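Cobalamin biosynthesis protein CobN (Mycobacterium tuberculosis, PDB 7C6O) probably serves as the large catalytic subunit of cobaltochelatase, which inserts cobalt into the corrin ring during cobalamin biosynthesis. Local coordinates at residues V362-S374 with F547-G559. Residues are numbered along the deposited sequence; the frame is centred on the assembly and turned at random. Where two conformers were deposited one is given.
Sequences VAPADKRVALVFS and FGAHAVVHLGKHG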
ATOM      1  N   VAL A 362       7.383  -1.388 -30.574  1.00 25.56           N
ATOM      2  CA  VAL A 362       6.252  -2.077 -31.186  1.00 24.98           C
ATOM      3  C   VAL A 362       5.150  -1.060 -31.456  1.00 24.88           C
ATOM      4  O   VAL A 362       4.647  -0.414 -30.529  1.00 25.61           O
ATOM      5  CB  VAL A 362       5.745  -3.222 -30.295  1.00 24.77           C
ATOM      6  CG1 VAL A 362       4.595  -3.957 -30.971  1.00 22.40           C
ATOM      7  CG2 VAL A 362       6.881  -4.181 -29.974  1.00 26.07           C
ATOM      8  N   ALA A 363       4.777  -0.919 -32.726  1.00 23.83           N
ATOM      9  CA  ALA A 363       3.716   0.001 -33.099  1.00 25.28           C
ATOM     10  C   ALA A 363       2.370  -0.505 -32.581  1.00 24.07           C
ATOM     11  O   ALA A 363       2.192  -1.708 -32.373  1.00 22.97           O
ATOM     12  CB  ALA A 363       3.660   0.166 -34.616  1.00 27.27           C
ATOM     13  N   PRO A 364       1.409   0.399 -32.357  1.00 26.39           N
ATOM     14  CA  PRO A 364       0.087  -0.040 -31.878  1.00 25.24           C
ATOM     15  C   PRO A 364      -0.538  -1.151 -32.708  1.00 24.74           C
ATOM     16  O   PRO A 364      -1.173  -2.050 -32.143  1.00 25.17           O
ATOM     17  CB  PRO A 364      -0.739   1.251 -31.943  1.00 27.94           C
ATOM     18  CG  PRO A 364       0.258   2.325 -31.698  1.00 27.94           C
ATOM     19  CD  PRO A 364       1.528   1.868 -32.369  1.00 28.50           C
ATOM     20  N   ALA A 365      -0.361  -1.123 -34.032  1.00 25.55           N
ATOM     21  CA  ALA A 365      -0.988  -2.122 -34.889  1.00 25.79           C
ATOM     22  C   ALA A 365      -0.443  -3.524 -34.653  1.00 23.69           C
ATOM     23  O   ALA A 365      -1.126  -4.501 -34.978  1.00 24.52           O
ATOM     24  CB  ALA A 365      -0.812  -1.741 -36.359  1.00 25.02           C
ATOM     25  N   ASP A 366       0.763  -3.647 -34.100  1.00 23.27           N
ATOM     26  CA  ASP A 366       1.388  -4.940 -33.855  1.00 24.48           C
ATOM     27  C   ASP A 366       1.409  -5.328 -32.383  1.00 24.37           C
ATOM     28  O   ASP A 366       1.906  -6.409 -32.049  1.00 25.94           O
ATOM     29  CB  ASP A 366       2.821  -4.941 -34.395  1.00 26.14           C
ATOM     30  CG  ASP A 366       2.893  -4.542 -35.853  1.00 27.61           C
ATOM     31  OD1 ASP A 366       2.087  -5.065 -36.653  1.00 28.33           O
ATOM     32  OD2 ASP A 366       3.748  -3.698 -36.194  1.00 28.00           O
ATOM     33  N   LYS A 367       0.889  -4.486 -31.499  1.00 20.04           N
ATOM     34  CA  LYS A 367       1.039  -4.684 -30.064  1.00 20.32           C
ATOM     35  C   LYS A 367      -0.069  -5.584 -29.530  1.00 22.14           C
ATOM     36  O   LYS A 367      -1.255  -5.326 -29.759  1.00 24.01           O
ATOM     37  CB  LYS A 367       1.028  -3.337 -29.341  1.00 22.38           C
ATOM     38  CG  LYS A 367       1.385  -3.417 -27.867  1.00 21.49           C
ATOM     39  CD  LYS A 367       1.860  -2.069 -27.349  1.00 21.38           C
ATOM     40  CE  LYS A 367       3.200  -1.694 -27.959  1.00 21.89           C
ATOM     41  NZ  LYS A 367       3.598  -0.300 -27.628  1.00 22.20           N
ATOM     42  N   ARG A 368       0.327  -6.644 -28.828  1.00 21.24           N
ATOM     43  CA  ARG A 368      -0.610  -7.577 -28.218  0.59 21.11           C
ATOM     44  C   ARG A 368      -0.765  -7.235 -26.742  1.00 17.99           C
ATOM     45  O   ARG A 368       0.228  -7.117 -26.017  1.00 17.35           O
ATOM     46  CB  ARG A 368      -0.137  -9.021 -28.399  0.59 22.78           C
ATOM     47  CG  ARG A 368      -0.117  -9.474 -29.857  0.59 25.01           C
ATOM     48  CD  ARG A 368       0.367 -10.910 -30.004  0.59 25.12           C
ATOM     49  NE  ARG A 368       1.705 -11.095 -29.454  0.59 24.34           N
ATOM     50  CZ  ARG A 368       2.830 -10.995 -30.156  0.59 25.96           C
ATOM     51  NH1 ARG A 368       2.788 -10.711 -31.452  0.59 27.93           N
ATOM     52  NH2 ARG A 368       4.001 -11.179 -29.559  0.59 22.37           N
ATOM     53  N   VAL A 369      -2.010  -7.070 -26.306  1.00 18.82           N
ATOM     54  CA  VAL A 369      -2.313  -6.634 -24.947  1.00 18.83           C
ATOM     55  C   VAL A 369      -3.310  -7.595 -24.320  1.00 18.29           C
ATOM     56  O   VAL A 369      -4.298  -7.984 -24.952  1.00 18.32           O
ATOM     57  CB  VAL A 369      -2.872  -5.195 -24.926  1.00 20.46           C
ATOM     58  CG1 VAL A 369      -3.138  -4.747 -23.494  1.00 18.83           C
ATOM     59  CG2 VAL A 369      -1.916  -4.239 -25.629  1.00 20.83           C
ATOM     60  N   ALA A 370      -3.052  -7.967 -23.071  1.00 18.68           N
ATOM     61  CA  ALA A 370      -3.990  -8.735 -22.266  1.00 17.07           C
ATOM     62  C   ALA A 370      -4.679  -7.804 -21.274  1.00 17.75           C
ATOM     63  O   ALA A 370      -4.011  -7.100 -20.509  1.00 17.81           O
ATOM     64  CB  ALA A 370      -3.279  -9.870 -21.528  1.00 18.84           C
ATOM     65  N   LEU A 371      -6.009  -7.796 -21.300  1.00 15.16           N
ATOM     66  CA  LEU A 371      -6.829  -7.015 -20.381  1.00 14.37           C
ATOM     67  C   LEU A 371      -7.453  -7.987 -19.385  1.00 16.77           C
ATOM     68  O   LEU A 371      -8.305  -8.800 -19.757  1.00 18.13           O
ATOM     69  CB  LEU A 371      -7.895  -6.231 -21.148  1.00 15.99           C
ATOM     70  CG  LEU A 371      -8.682  -5.135 -20.431  1.00 23.37           C
ATOM     71  CD1 LEU A 371      -7.748  -4.035 -19.965  1.00 24.79           C
ATOM     72  CD2 LEU A 371      -9.765  -4.564 -21.342  1.00 22.78           C
ATOM     73  N   VAL A 372      -7.025  -7.917 -18.125  1.00 17.84           N
ATOM     74  CA  VAL A 372      -7.410  -8.885 -17.103  1.00 17.25           C
ATOM     75  C   VAL A 372      -8.339  -8.214 -16.098  1.00 17.43           C
ATOM     76  O   VAL A 372      -8.041  -7.122 -15.599  1.00 18.19           O
ATOM     77  CB  VAL A 372      -6.177  -9.481 -16.402  1.00 14.74           C
ATOM     78  CG1 VAL A 372      -6.600 -10.484 -15.329  1.00 13.94           C
ATOM     79  CG2 VAL A 372      -5.260 -10.140 -17.418  1.00 15.72           C
ATOM     80  N   PHE A 373      -9.453  -8.876 -15.793  1.00 15.95           N
ATOM     81  CA  PHE A 373     -10.450  -8.385 -14.852  1.00 17.14           C
ATOM     82  C   PHE A 373     -10.394  -9.190 -13.559  1.00 17.55           C
ATOM     83  O   PHE A 373     -10.255 -10.417 -13.590  1.00 17.89           O
ATOM     84  CB  PHE A 373     -11.860  -8.484 -15.444  1.00 18.18           C
ATOM     85  CG  PHE A 373     -12.090  -7.601 -16.636  1.00 16.43           C
ATOM     86  CD1 PHE A 373     -11.527  -7.905 -17.865  1.00 16.82           C
ATOM     87  CD2 PHE A 373     -12.894  -6.478 -16.533  1.00 19.39           C
ATOM     88  CE1 PHE A 373     -11.747  -7.095 -18.965  1.00 17.35           C
ATOM     89  CE2 PHE A 373     -13.120  -5.667 -17.629  1.00 19.34           C
ATOM     90  CZ  PHE A 373     -12.546  -5.974 -18.845  1.00 18.62           C
ATOM     91  N   SER A 374     -10.520  -8.499 -12.427  1.00 18.18           N
ATOM     92  CA  SER A 374     -10.647  -9.175 -11.145  1.00 19.44           C
ATOM     93  C   SER A 374     -11.969  -9.937 -11.074  1.00 22.35           C
ATOM     94  O   SER A 374     -12.930  -9.635 -11.787  1.00 25.37           O
ATOM     95  CB  SER A 374     -10.572  -8.173  -9.991  1.00 20.17           C
ATOM     96  OG  SER A 374      -9.386  -7.402 -10.047  1.00 24.73           O
ATOM     97  N   PHE A 547      -0.242 -16.636 -26.222  1.00 22.93           N
ATOM     98  CA  PHE A 547      -0.732 -15.346 -26.698  1.00 22.79           C
ATOM     99  C   PHE A 547       0.419 -14.393 -27.001  1.00 23.79           C
ATOM    100  O   PHE A 547       0.375 -13.652 -27.989  1.00 22.12           O
ATOM    101  CB  PHE A 547      -1.686 -14.739 -25.670  1.00 22.08           C
ATOM    102  CG  PHE A 547      -2.200 -13.378 -26.046  1.00 23.44           C
ATOM    103  CD1 PHE A 547      -3.131 -13.231 -27.061  1.00 23.82           C
ATOM    104  CD2 PHE A 547      -1.756 -12.249 -25.380  1.00 22.02           C
ATOM    105  CE1 PHE A 547      -3.606 -11.978 -27.408  1.00 24.29           C
ATOM    106  CE2 PHE A 547      -2.228 -10.993 -25.721  1.00 22.78           C
ATOM    107  CZ  PHE A 547      -3.153 -10.859 -26.738  1.00 23.76           C
ATOM    108  N   GLY A 548       1.456 -14.398 -26.165  1.00 20.15           N
ATOM    109  CA  GLY A 548       2.602 -13.539 -26.388  1.00 21.77           C
ATOM    110  C   GLY A 548       2.293 -12.067 -26.200  1.00 23.17           C
ATOM    111  O   GLY A 548       2.633 -11.240 -27.053  1.00 22.62           O
ATOM    112  N   ALA A 549       1.651 -11.730 -25.083  1.00 18.58           N
ATOM    113  CA  ALA A 549       1.312 -10.342 -24.795  1.00 17.03           C
ATOM    114  C   ALA A 549       2.567  -9.493 -24.645  1.00 18.77           C
ATOM    115  O   ALA A 549       3.562  -9.920 -24.054  1.00 17.56           O
ATOM    116  CB  ALA A 549       0.480 -10.255 -23.515  1.00 12.33           C
ATOM    117  N   HIS A 550       2.511  -8.274 -25.185  1.00 15.34           N
ATOM    118  CA  HIS A 550       3.551  -7.295 -24.900  1.00 15.38           C
ATOM    119  C   HIS A 550       3.381  -6.674 -23.520  1.00 18.17           C
ATOM    120  O   HIS A 550       4.368  -6.236 -22.916  1.00 18.09           O
ATOM    121  CB  HIS A 550       3.561  -6.207 -25.974  1.00 17.07           C
ATOM    122  CG  HIS A 550       4.031  -6.689 -27.310  1.00 18.83           C
ATOM    123  ND1 HIS A 550       3.172  -6.924 -28.362  1.00 22.22           N
ATOM    124  CD2 HIS A 550       5.270  -7.000 -27.759  1.00 21.61           C
ATOM    125  CE1 HIS A 550       3.863  -7.350 -29.406  1.00 23.24           C
ATOM    126  NE2 HIS A 550       5.139  -7.404 -29.066  1.00 21.83           N
ATOM    127  N   ALA A 551       2.152  -6.628 -23.009  1.00 16.37           N
ATOM    128  CA  ALA A 551       1.889  -6.065 -21.691  1.00 17.55           C
ATOM    129  C   ALA A 551       0.546  -6.569 -21.183  1.00 17.22           C
ATOM    130  O   ALA A 551      -0.331  -6.962 -21.958  1.00 16.54           O
ATOM    131  CB  ALA A 551       1.902  -4.533 -21.716  1.00 16.58           C
ATOM    132  N   VAL A 552       0.401  -6.544 -19.862  1.00 16.25           N
ATOM    133  CA  VAL A 552      -0.849  -6.861 -19.185  1.00 14.54           C
ATOM    134  C   VAL A 552      -1.408  -5.572 -18.600  1.00 13.87           C
ATOM    135  O   VAL A 552      -0.672  -4.795 -17.977  1.00 14.62           O
ATOM    136  CB  VAL A 552      -0.644  -7.917 -18.083  1.00 14.41           C
ATOM    137  CG1 VAL A 552      -1.953  -8.185 -17.346  1.00 15.24           C
ATOM    138  CG2 VAL A 552      -0.079  -9.200 -18.673  1.00 15.85           C
ATOM    139  N   VAL A 553      -2.698  -5.335 -18.816  1.00 14.88           N
ATOM    140  CA  VAL A 553      -3.430  -4.260 -18.159  1.00 14.24           C
ATOM    141  C   VAL A 553      -4.451  -4.907 -17.235  1.00 11.85           C
ATOM    142  O   VAL A 553      -5.341  -5.632 -17.696  1.00 15.17           O
ATOM    143  CB  VAL A 553      -4.115  -3.325 -19.169  1.00 15.78           C
ATOM    144  CG1 VAL A 553      -4.892  -2.232 -18.438  1.00 18.63           C
ATOM    145  CG2 VAL A 553      -3.094  -2.715 -20.123  1.00 15.71           C
ATOM    146  N   HIS A 554      -4.325  -4.662 -15.935  1.00 12.62           N
ATOM    147  CA  HIS A 554      -5.313  -5.128 -14.969  1.00 11.91           C
ATOM    148  C   HIS A 554      -6.213  -3.970 -14.566  1.00 13.95           C
ATOM    149  O   HIS A 554      -5.724  -2.915 -14.151  1.00 18.06           O
ATOM    150  CB  HIS A 554      -4.659  -5.733 -13.729  1.00 14.70           C
ATOM    151  CG  HIS A 554      -5.615  -6.531 -12.897  1.00 16.24           C
ATOM    152  ND1 HIS A 554      -5.643  -7.908 -12.914  1.00 16.08           N
ATOM    153  CD2 HIS A 554      -6.605  -6.143 -12.059  1.00 17.47           C
ATOM    154  CE1 HIS A 554      -6.597  -8.336 -12.105  1.00 18.24           C
ATOM    155  NE2 HIS A 554      -7.197  -7.285 -11.576  1.00 16.92           N
ATOM    156  N   LEU A 555      -7.523  -4.177 -14.662  1.00 17.47           N
ATOM    157  CA  LEU A 555      -8.488  -3.090 -14.521  1.00 23.54           C
ATOM    158  C   LEU A 555      -8.972  -2.972 -13.078  1.00 25.99           C
ATOM    159  O   LEU A 555      -9.777  -3.786 -12.613  1.00 27.67           O
ATOM    160  CB  LEU A 555      -9.659  -3.299 -15.476  1.00 27.88           C
ATOM    161  CG  LEU A 555      -9.331  -2.889 -16.910  1.00 34.16           C
ATOM    162  CD1 LEU A 555     -10.552  -3.017 -17.801  1.00 36.28           C
ATOM    163  CD2 LEU A 555      -8.783  -1.470 -16.934  1.00 34.80           C
ATOM    164  N   GLY A 556      -8.487  -1.951 -12.374  0.76 23.52           N
ATOM    165  CA  GLY A 556      -9.078  -1.537 -11.120  0.76 23.49           C
ATOM    166  C   GLY A 556      -8.586  -2.311  -9.908  0.76 24.60           C
ATOM    167  O   GLY A 556      -7.982  -3.383  -9.998  0.76 19.78           O
ATOM    168  N   LYS A 557      -8.887  -1.746  -8.738  1.00 28.56           N
ATOM    169  CA  LYS A 557      -8.478  -2.318  -7.458  1.00 32.68           C
ATOM    170  C   LYS A 557      -9.466  -3.393  -7.016  1.00 31.45           C
ATOM    171  O   LYS A 557     -10.646  -3.094  -6.801  1.00 29.50           O
ATOM    172  CB  LYS A 557      -8.387  -1.217  -6.400  1.00 34.37           C
ATOM    173  CG  LYS A 557      -8.052  -1.704  -4.993  1.00 34.75           C
ATOM    174  CD  LYS A 557      -9.264  -1.760  -4.089  1.00 35.76           C
ATOM    175  CE  LYS A 557      -8.871  -2.114  -2.663  1.00 36.63           C
ATOM    176  NZ  LYS A 557     -10.050  -2.397  -1.799  1.00 37.05           N
ATOM    177  N   HIS A 558      -9.004  -4.640  -6.874  1.00 28.91           N
ATOM    178  CA  HIS A 558      -7.672  -5.105  -7.273  1.00 29.52           C
ATOM    179  C   HIS A 558      -7.752  -6.600  -7.567  1.00 31.30           C
ATOM    180  O   HIS A 558      -8.736  -7.249  -7.213  1.00 31.35           O
ATOM    181  CB  HIS A 558      -6.614  -4.845  -6.190  1.00 31.44           C
ATOM    182  CG  HIS A 558      -6.935  -5.458  -4.861  1.00 35.32           C
ATOM    183  ND1 HIS A 558      -7.200  -4.700  -3.740  1.00 35.58           N
ATOM    184  CD2 HIS A 558      -7.024  -6.751  -4.469  1.00 35.66           C
ATOM    185  CE1 HIS A 558      -7.444  -5.500  -2.717  1.00 34.23           C
ATOM    186  NE2 HIS A 558      -7.345  -6.749  -3.133  1.00 36.93           N
ATOM    187  N   GLY A 559      -6.706  -7.146  -8.197  1.00 31.85           N
ATOM    188  CA  GLY A 559      -6.635  -8.567  -8.468  1.00 28.82           C
ATOM    189  C   GLY A 559      -5.936  -9.337  -7.359  1.00 25.00           C
ATOM    190  O   GLY A 559      -5.573  -8.797  -6.315  1.00 25.87           O
TER
HETATM  191  O   HOH W   1     -11.545  -5.756 -12.711  1.00 28.11           O
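Leu371 pushes CD1 between Val553 and Leu555, 3.6 Å from Leu555 CG; with its CG anti to the backbone N (chi1 -168°), the side chain leans across to the neighbouring strand. Leu555 CD1 in turn lies 3.7 Å from Phe373 CE2, the two side chains running side by side, and Val369 CG1 meets Val553 CG2 on the same face. On the other face Ala370 sits among Phe547, Ala549 and Val552, while Val372 CG2 touches Val552 CG1. Between these layers, strands 369-373 and 551-555 pair in parallel at 24°, the backbone bonds alternating from Ala370 N to Ala551 O through to Leu555 N to Val372 O.

Polar side chains close both ends. At the start, Arg368 N points at His550 ND1, 2.9 Å away in the ring plane and almost straight (173°), while His550 N returns a bond to Arg368 O. In one of its two conformers the Arg368 chain, bent at chi3, brings NE (2.6 Å) and NH2 together onto Gly548 O, with CE1 of His550 over one guanidinium face. Val362 CG1 rests over a face of the His550 ring in a CH-pi contact. At the far end Ser374 OG meets His554 NE2 at 2.7 Å, at the ring's edge, and a water bridges Ser374 N to Leu555 O.

Segments 173 residues apart in sequence thus become adjacent parallel strands inside a mixed sheet: strand 369-373 lies between 503-507 and 551-555, all parallel, and 551-555 continues to 586-591. Helix 391-405 packs on the face carrying Val369, Leu371, Phe373 and Leu555.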